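Local structure of protein argonaute (Methanocaldococcus jannaschii, 5G5S) at residues F188-K193 with K218-S223. The protein uses short single-stranded DNA guides to bind complementary DNA targets and cut them, an endonuclease activity that may defend the cell against invading genetic elements. Sequence-based numbering, arbitrary orientation.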
loop_
_atom_site.group_PDB
_atom_site.type_symbol
_atom_site.label_atom_id
_atom_site.label_comp_id
_atom_site.label_asym_id
_atom_site.label_seq_id
_atom_site.Cartn_x
_atom_site.Cartn_y
_atom_site.Cartn_z
ATOM N N PHE A 188 -21.725 3.987 2.357
ATOM C CA PHE A 188 -23.067 3.775 1.808
ATOM C C PHE A 188 -23.761 5.095 2.172
ATOM O O PHE A 188 -23.759 5.468 3.349
ATOM C CB PHE A 188 -23.750 2.525 2.416
ATOM C CG PHE A 188 -25.258 2.457 2.281
ATOM C CD1 PHE A 188 -25.871 2.571 1.035
ATOM C CD2 PHE A 188 -26.062 2.244 3.393
ATOM C CE1 PHE A 188 -27.265 2.516 0.913
ATOM C CE2 PHE A 188 -27.458 2.178 3.270
ATOM C CZ PHE A 188 -28.049 2.315 2.031
ATOM N N LYS A 189 -24.230 5.847 1.153
ATOM C CA LYS A 189 -24.801 7.195 1.289
ATOM C C LYS A 189 -25.436 7.611 2.627
ATOM O O LYS A 189 -24.953 8.600 3.191
ATOM C CB LYS A 189 -25.625 7.651 0.074
ATOM C CG LYS A 189 -25.743 9.170 0.015
ATOM C CD LYS A 189 -26.787 9.654 -0.936
ATOM C CE LYS A 189 -26.604 11.137 -1.104
ATOM N NZ LYS A 189 -27.679 11.731 -1.927
ATOM N N PRO A 190 -26.483 6.918 3.165
ATOM C CA PRO A 190 -27.084 7.366 4.443
ATOM C C PRO A 190 -26.120 7.397 5.631
ATOM O O PRO A 190 -26.246 8.260 6.502
ATOM C CB PRO A 190 -28.232 6.376 4.667
ATOM C CG PRO A 190 -28.529 5.822 3.323
ATOM C CD PRO A 190 -27.214 5.753 2.626
ATOM N N ASN A 191 -25.141 6.487 5.654
ATOM C CA ASN A 191 -24.170 6.459 6.740
ATOM C C ASN A 191 -22.721 6.775 6.272
ATOM O O ASN A 191 -21.989 5.867 5.857
ATOM C CB ASN A 191 -24.281 5.146 7.531
ATOM C CG ASN A 191 -23.606 5.144 8.879
ATOM O OD1 ASN A 191 -23.175 6.177 9.396
ATOM N ND2 ASN A 191 -23.503 3.964 9.485
ATOM N N PRO A 192 -22.282 8.060 6.321
ATOM C CA PRO A 192 -20.896 8.376 5.933
ATOM C C PRO A 192 -19.879 8.123 7.056
ATOM O O PRO A 192 -18.703 8.463 6.912
ATOM C CB PRO A 192 -20.960 9.859 5.531
ATOM C CG PRO A 192 -22.216 10.378 6.114
ATOM C CD PRO A 192 -22.985 9.270 6.774
ATOM N N LYS A 193 -20.329 7.520 8.169
ATOM C CA LYS A 193 -19.488 7.208 9.326
ATOM C C LYS A 193 -18.835 5.829 9.191
ATOM O O LYS A 193 -17.810 5.568 9.829
ATOM C CB LYS A 193 -20.281 7.340 10.640
ATOM C CG LYS A 193 -20.838 8.740 10.911
ATOM C CD LYS A 193 -19.740 9.777 11.197
ATOM C CE LYS A 193 -20.284 11.172 11.392
ATOM N NZ LYS A 193 -21.027 11.311 12.677
ATOM N N LYS A 218 -36.835 -1.374 4.973
ATOM C CA LYS A 218 -37.198 -2.043 6.221
ATOM C C LYS A 218 -36.337 -1.588 7.409
ATOM O O LYS A 218 -36.873 -1.392 8.503
ATOM C CB LYS A 218 -37.134 -3.574 6.043
ATOM N N TYR A 219 -35.017 -1.417 7.196
ATOM C CA TYR A 219 -34.066 -1.003 8.236
ATOM C C TYR A 219 -34.283 0.428 8.726
ATOM O O TYR A 219 -34.199 0.685 9.929
ATOM C CB TYR A 219 -32.615 -1.209 7.753
ATOM C CG TYR A 219 -31.552 -0.689 8.701
ATOM C CD1 TYR A 219 -31.193 -1.404 9.840
ATOM C CD2 TYR A 219 -30.882 0.503 8.441
ATOM C CE1 TYR A 219 -30.203 -0.940 10.707
ATOM C CE2 TYR A 219 -29.895 0.982 9.304
ATOM C CZ TYR A 219 -29.554 0.254 10.432
ATOM O OH TYR A 219 -28.577 0.720 11.283
ATOM N N TYR A 220 -34.526 1.355 7.791
ATOM C CA TYR A 220 -34.708 2.775 8.086
ATOM C C TYR A 220 -36.175 3.185 8.306
ATOM O O TYR A 220 -36.441 4.358 8.574
ATOM C CB TYR A 220 -34.041 3.623 6.983
ATOM C CG TYR A 220 -32.526 3.587 6.979
ATOM C CD1 TYR A 220 -31.791 4.273 7.944
ATOM C CD2 TYR A 220 -31.827 2.963 5.950
ATOM C CE1 TYR A 220 -30.396 4.285 7.919
ATOM C CE2 TYR A 220 -30.430 2.976 5.908
ATOM C CZ TYR A 220 -29.718 3.635 6.900
ATOM O OH TYR A 220 -28.343 3.651 6.884
ATOM N N LYS A 221 -37.113 2.207 8.226
ATOM C CA LYS A 221 -38.574 2.364 8.379
ATOM C C LYS A 221 -39.164 3.296 7.307
ATOM O O LYS A 221 -40.189 3.957 7.521
ATOM C CB LYS A 221 -38.978 2.762 9.819
ATOM C CG LYS A 221 -38.819 1.625 10.817
ATOM C CD LYS A 221 -38.755 2.132 12.245
ATOM C CE LYS A 221 -37.936 1.230 13.136
ATOM N NZ LYS A 221 -36.475 1.419 12.928
ATOM N N TRP A 222 -38.517 3.281 6.126
ATOM C CA TRP A 222 -38.818 4.093 4.957
ATOM C C TRP A 222 -40.047 3.680 4.195
ATOM O O TRP A 222 -40.399 2.503 4.155
ATOM C CB TRP A 222 -37.642 4.029 3.972
ATOM C CG TRP A 222 -36.489 4.952 4.234
ATOM C CD1 TRP A 222 -36.299 5.760 5.319
ATOM C CD2 TRP A 222 -35.338 5.126 3.395
ATOM N NE1 TRP A 222 -35.105 6.433 5.203
ATOM C CE2 TRP A 222 -34.492 6.060 4.031
ATOM C CE3 TRP A 222 -34.947 4.592 2.150
ATOM C CZ2 TRP A 222 -33.288 6.491 3.457
ATOM C CZ3 TRP A 222 -33.751 5.014 1.586
ATOM C CH2 TRP A 222 -32.934 5.946 2.238
ATOM N N SER A 223 -40.654 4.666 3.519
ATOM C CA SER A 223 -41.729 4.508 2.554
ATOM C C SER A 223 -40.971 4.202 1.239
ATOM O O SER A 223 -39.772 4.509 1.156
ATOM C CB SER A 223 -42.517 5.810 2.423
ATOM O OG SER A 223 -41.699 6.924 2.094
#
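Tyr220 reaches across from the end of helix 206-219 and sets its phenol against Pro190, in the loop after strand 185-188, and Phe188, at the end of that strand. CB lies over one face of the Trp222 indole, offset toward the rim. CG is anti to the carbonyl carbon (chi1 -70°), which sends the ring toward the loop, and one face of that ring is covered by CD2 of Tyr219 above its centre. Farther out, CE2 comes 4.1 Å from Phe188 CE2, a carbon lying near the plane of the tyrosine ring, at its edge. CZ meets Pro190 CB at 3.8 Å, the two side chains crossing at about a right angle. At the tip, OH sits 3.5 Å from Pro190 CB and 4.0 Å from Phe188 CE2; no hydrogen bond joins the segments, and the touch is van der Waals. A long, flat tyrosine can span the 9.6 Å between the CA atoms of Pro190 and Tyr220, the nearest pair. Proline offers a rigid apolar surface: its CB serves Tyr220 while its CD covers the centre of one face of the Phe188 ring. Phenylalanine, flat and apolar, can take that CD on a face while offering CE2 to Tyr220 and packing on Phe231. The backbone of residues 188-191 makes a beta turn, closed by the 2.9 Å bond from Asn191 N to Phe188 O. Lys221, with positive phi (62°), is the first residue to leave the helical path, and Trp222 after it also packs on Val227 and Thr230. The contact thus joins strand 185-188 of the PAZ domain to its helices 206-219 and 225-231, with Tyr220 closing the 215-220 segment that binds the guide's 3' end.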